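Local coordinates for Alr3790 protein (Anabaena sp., PDB 3HIX) that is of unknown function but carries a rhodanese-like domain, a fold found in sulfurtransferases and in relatives of the phosphatase clan, at residues 15-20 against 55-60; 64-69 against 80-85. All blocks are in the same frame, centred on the assembly; numbering follows the deposited sequence.

Interaction 1 of 2, residues 15-20 against 55-60; sequences TILDVR and IYVYGA
Leu17 and Val57 sit side by side on two neighbouring parallel strands, 15-18 and 55-58, in the central sheet of the rhodanese-like fold. Four backbone hydrogen bonds join the strands and the turn beyond them, from Tyr56 N to Thr15 O through to Val19 N to Tyr58 O. On the Leu17 face, the Leu17 CD1 methyl fits against Ile55 CG2 at 3.6 Å. Leu17 CB faces Val57 CG1 farther along. On the other face, with Ile16, Tyr56 and Asp18, the Tyr58 ring leans across toward strand 15-18. With Tyr58 CG between the backbone N and the carbonyl carbon (chi1 72°), the ring comes over to Asp18 CA, which lies over one ring face, 4.1 Å from the centroid, as a CH-pi contact. Ile16 CG2 closes the ring edge at CE2. Past the strands, Val19 CG2 comes 3.3 Å from Gly59 CA, where the glycine has no side chain to collide with it. Arg20 CG lies over the next peptide, 3.3 Å from Ala60 N. The Arg20 chain then bends back at chi3 (-57°), and its guanidinium grips the Asp18 carboxylate side-on. Asp18 OD1 also accepts from Arg20 N, forming an Asx turn. Tyr58 OH is hydrogen-bonded to Ile30 N and gives a weak bond to Asp18. That carboxylate oxygen, OD2, lies 2.7 Å from Arg20 NH2 and uses its syn lone pair for this salt bridge.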
# COMPACT_ATOMS: atom_id res chain seq x y z
N THR A 15 -4.61 -8.60 -2.53
CA THR A 15 -4.73 -7.55 -1.53
C THR A 15 -3.87 -6.36 -1.92
O THR A 15 -2.78 -6.52 -2.44
CB THR A 15 -4.26 -8.07 -0.15
OG1 THR A 15 -5.09 -9.16 0.25
CG2 THR A 15 -4.35 -6.97 0.90
N ILE A 16 -4.39 -5.15 -1.69
CA ILE A 16 -3.65 -3.95 -2.04
C ILE A 16 -3.18 -3.25 -0.76
O ILE A 16 -3.96 -3.04 0.16
CB ILE A 16 -4.54 -3.00 -2.89
CG1 ILE A 16 -4.98 -3.73 -4.16
CG2 ILE A 16 -3.77 -1.72 -3.22
CD1 ILE A 16 -5.91 -2.92 -5.06
N LEU A 17 -1.90 -2.91 -0.72
CA LEU A 17 -1.32 -2.25 0.45
C LEU A 17 -0.83 -0.86 0.09
O LEU A 17 -0.16 -0.68 -0.93
CB LEU A 17 -0.15 -3.06 1.01
CG LEU A 17 -0.40 -4.53 1.37
CD1 LEU A 17 0.83 -5.07 2.10
CD2 LEU A 17 -1.63 -4.66 2.26
N ASP A 18 -1.19 0.12 0.91
CA ASP A 18 -0.79 1.51 0.72
C ASP A 18 0.31 1.71 1.77
O ASP A 18 0.03 1.67 2.96
CB ASP A 18 -1.97 2.45 1.00
CG ASP A 18 -1.67 3.91 0.66
OD1 ASP A 18 -0.50 4.32 0.75
OD2 ASP A 18 -2.62 4.65 0.32
N VAL A 19 1.55 1.89 1.32
CA VAL A 19 2.68 2.05 2.24
C VAL A 19 3.05 3.50 2.53
O VAL A 19 4.07 3.78 3.18
CB VAL A 19 3.94 1.31 1.71
CG1 VAL A 19 3.66 -0.17 1.66
CG2 VAL A 19 4.34 1.83 0.33
N ARG A 20 2.23 4.44 2.06
CA ARG A 20 2.49 5.85 2.33
C ARG A 20 2.13 6.17 3.77
O ARG A 20 1.56 5.35 4.49
CB ARG A 20 1.66 6.73 1.39
CG ARG A 20 1.95 6.49 -0.09
CD ARG A 20 0.95 7.24 -0.96
NE ARG A 20 -0.42 6.85 -0.65
CZ ARG A 20 -1.50 7.55 -1.01
NH1 ARG A 20 -1.36 8.66 -1.72
NH2 ARG A 20 -2.71 7.16 -0.63
N ILE A 55 -0.02 -10.02 -3.23
CA ILE A 55 -0.04 -8.68 -2.66
C ILE A 55 0.42 -7.64 -3.66
O ILE A 55 1.39 -7.83 -4.39
CB ILE A 55 0.86 -8.61 -1.41
CG1 ILE A 55 0.35 -9.60 -0.36
CG2 ILE A 55 0.86 -7.20 -0.83
CD1 ILE A 55 1.28 -9.79 0.81
N TYR A 56 -0.31 -6.53 -3.71
CA TYR A 56 0.02 -5.45 -4.62
C TYR A 56 0.24 -4.22 -3.76
O TYR A 56 -0.61 -3.85 -2.95
CB TYR A 56 -1.10 -5.30 -5.64
CG TYR A 56 -1.14 -6.48 -6.57
CD1 TYR A 56 -0.59 -6.40 -7.85
CD2 TYR A 56 -1.62 -7.72 -6.14
CE1 TYR A 56 -0.51 -7.53 -8.68
CE2 TYR A 56 -1.53 -8.85 -6.95
CZ TYR A 56 -0.98 -8.75 -8.21
OH TYR A 56 -0.86 -9.88 -9.00
N VAL A 57 1.40 -3.61 -3.93
CA VAL A 57 1.75 -2.45 -3.13
C VAL A 57 2.00 -1.19 -3.93
O VAL A 57 2.44 -1.24 -5.09
CB VAL A 57 3.02 -2.72 -2.29
CG1 VAL A 57 2.89 -4.04 -1.56
CG2 VAL A 57 4.22 -2.75 -3.19
N TYR A 58 1.72 -0.06 -3.30
CA TYR A 58 1.96 1.23 -3.90
C TYR A 58 2.33 2.18 -2.77
O TYR A 58 1.83 2.07 -1.65
CB TYR A 58 0.74 1.75 -4.69
CG TYR A 58 -0.46 2.20 -3.87
CD1 TYR A 58 -0.64 3.55 -3.57
CD2 TYR A 58 -1.43 1.30 -3.46
CE1 TYR A 58 -1.78 3.99 -2.88
CE2 TYR A 58 -2.56 1.72 -2.76
CZ TYR A 58 -2.73 3.06 -2.47
OH TYR A 58 -3.84 3.47 -1.78
N GLY A 59 3.27 3.06 -3.06
CA GLY A 59 3.70 4.04 -2.08
C GLY A 59 3.74 5.36 -2.81
O GLY A 59 3.13 5.50 -3.87
N ALA A 60 4.46 6.33 -2.27
CA ALA A 60 4.57 7.65 -2.88
C ALA A 60 5.83 7.73 -3.73
O ALA A 60 6.85 8.26 -3.29
CB ALA A 60 4.60 8.71 -1.81

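Interaction 2 of 2, residues 64-69 against 80-85; sequences QTSQAV and VSELKG
Thr65 and Val69, one helical turn apart, face strand 80-82 across the last beta-alpha-beta unit of the sheet. The helix segment 64-69 runs almost exactly antiparallel to the strand, at 175°, with the two short axes 8.5 Å apart. Thr65 comes first along the helix. Its CG2 methyl rests on the aliphatic start of Glu82, 3.7 Å from Glu82 CB. Chi1 (-63°) sets OG1 anti to the carbonyl carbon and CG2 anti to the backbone N. The methyl thus faces Glu82, while OG1 bonds to Gly61 O, Gly59 N and a water. The same water donates to Leu83 O, 2.8 Å away, and so bridges the helix to the chain just past the strand. Ser66 follows at the border of the contact. Its OG comes within 3.6 Å of Glu82 OE1, too long for a hydrogen bond, and has a weak bond to Asp62 O within its own helix. Val69 ends the walk and has the largest share of the helix side. Its CG1 meets Val80 CG1 at 3.8 Å, and the two valines lie alongside, pointing opposite ways. Val69 CG2 comes to 3.2 Å from Glu82 CG, unusually short for two carbons, so the exact fit is doubtful. These two side chains are turned about 90° to each other. Glu82 CG lies anti to its carbonyl carbon (chi1 -49°), which brings it against the Val69 methyl. The bend at chi2 then turns CD off this line, and OE1 ends on the Ser66 side. Direct contact is thus mainly carbon against carbon, with no direct hydrogen bond between the segments. The polar link is indirect, made by the water between Thr65 OG1 and Leu83 O.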
# COMPACT_ATOMS: atom_id res chain seq x y z
N GLN A 64 9.94 4.51 -2.95
CA GLN A 64 9.31 3.97 -1.75
C GLN A 64 8.59 2.66 -2.07
O GLN A 64 8.56 1.74 -1.26
CB GLN A 64 8.33 4.99 -1.16
CG GLN A 64 7.53 4.48 0.02
CD GLN A 64 6.67 5.56 0.64
OE1 GLN A 64 7.11 6.28 1.54
NE2 GLN A 64 5.44 5.70 0.15
N THR A 65 7.99 2.58 -3.26
CA THR A 65 7.28 1.37 -3.66
C THR A 65 8.27 0.20 -3.70
O THR A 65 8.04 -0.83 -3.07
CB THR A 65 6.62 1.58 -5.04
OG1 THR A 65 5.64 2.62 -4.93
CG2 THR A 65 5.92 0.32 -5.52
N SER A 66 9.39 0.38 -4.40
CA SER A 66 10.42 -0.65 -4.50
C SER A 66 10.92 -1.07 -3.13
O SER A 66 11.12 -2.25 -2.87
CB SER A 66 11.60 -0.16 -5.33
OG SER A 66 11.29 -0.14 -6.70
N GLN A 67 11.15 -0.10 -2.25
CA GLN A 67 11.62 -0.41 -0.90
C GLN A 67 10.64 -1.37 -0.21
O GLN A 67 11.03 -2.38 0.36
CB GLN A 67 11.75 0.87 -0.06
CG GLN A 67 12.07 0.59 1.41
CD GLN A 67 12.10 1.85 2.27
OE1 GLN A 67 12.34 1.78 3.48
NE2 GLN A 67 11.86 3.00 1.66
N ALA A 68 9.35 -1.04 -0.26
CA ALA A 68 8.32 -1.87 0.35
C ALA A 68 8.27 -3.28 -0.24
O ALA A 68 8.17 -4.27 0.49
CB ALA A 68 6.96 -1.18 0.21
N VAL A 69 8.36 -3.39 -1.57
CA VAL A 69 8.32 -4.70 -2.21
C VAL A 69 9.51 -5.55 -1.79
O VAL A 69 9.39 -6.74 -1.56
CB VAL A 69 8.31 -4.58 -3.74
CG1 VAL A 69 8.32 -5.97 -4.37
CG2 VAL A 69 7.08 -3.81 -4.20
N VAL A 80 4.69 -10.55 -4.35
CA VAL A 80 4.56 -9.13 -4.09
C VAL A 80 4.90 -8.39 -5.36
O VAL A 80 5.97 -8.57 -5.92
CB VAL A 80 5.53 -8.68 -2.98
CG1 VAL A 80 5.25 -7.22 -2.59
CG2 VAL A 80 5.41 -9.60 -1.76
N SER A 81 3.97 -7.57 -5.82
CA SER A 81 4.20 -6.80 -7.04
C SER A 81 3.89 -5.34 -6.81
O SER A 81 3.17 -4.98 -5.88
CB SER A 81 3.37 -7.37 -8.19
OG SER A 81 2.04 -7.59 -7.78
N GLU A 82 4.44 -4.51 -7.68
CA GLU A 82 4.29 -3.07 -7.60
C GLU A 82 3.16 -2.56 -8.51
O GLU A 82 2.93 -3.09 -9.59
CB GLU A 82 5.61 -2.42 -8.03
CG GLU A 82 6.82 -3.02 -7.31
CD GLU A 82 8.01 -3.26 -8.22
OE1 GLU A 82 8.90 -2.39 -8.29
OE2 GLU A 82 8.06 -4.34 -8.86
N LEU A 83 2.43 -1.55 -8.03
CA LEU A 83 1.41 -0.92 -8.86
C LEU A 83 2.11 0.33 -9.35
O LEU A 83 2.14 1.35 -8.66
CB LEU A 83 0.17 -0.54 -8.04
CG LEU A 83 -0.78 -1.67 -7.63
CD1 LEU A 83 -1.92 -1.05 -6.83
CD2 LEU A 83 -1.33 -2.41 -8.86
N LYS A 84 2.70 0.22 -10.54
CA LYS A 84 3.43 1.32 -11.16
C LYS A 84 2.61 2.60 -11.29
O LYS A 84 1.45 2.58 -11.73
CB LYS A 84 3.93 0.91 -12.55
CG LYS A 84 5.06 -0.12 -12.54
CD LYS A 84 4.53 -1.55 -12.57
CE LYS A 84 4.56 -2.12 -13.98
NZ LYS A 84 5.95 -2.15 -14.53
N GLY A 85 3.21 3.72 -10.90
CA GLY A 85 2.53 5.00 -10.95
C GLY A 85 1.67 5.28 -9.73
O GLY A 85 1.13 6.38 -9.59
O HOH W 1 3.62 2.86 -6.81

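Interactions 1 and 2 lie 7 Å apart between centres and share one parallel sheet, in the strand order 34-35, 15-18, 55-58, 80-82. Both segments of interaction 1 precede those of interaction 2 in the chain. Strand 55-58 leads into helix 62-74, and the helix returns the chain to strand 80-82. Strand 55-58 is thus paired with 15-18 on one side and 80-82 on the other. Val57 O lies 3.0 Å from Leu83 N, a probable hydrogen bond. Val57 CG2 packs on Val69 CG2 of the helix. The beta-alpha-beta crossover carries the chain from the central strand 55-58 to the edge strand 80-82, with Val57 meeting both the helix and that strand.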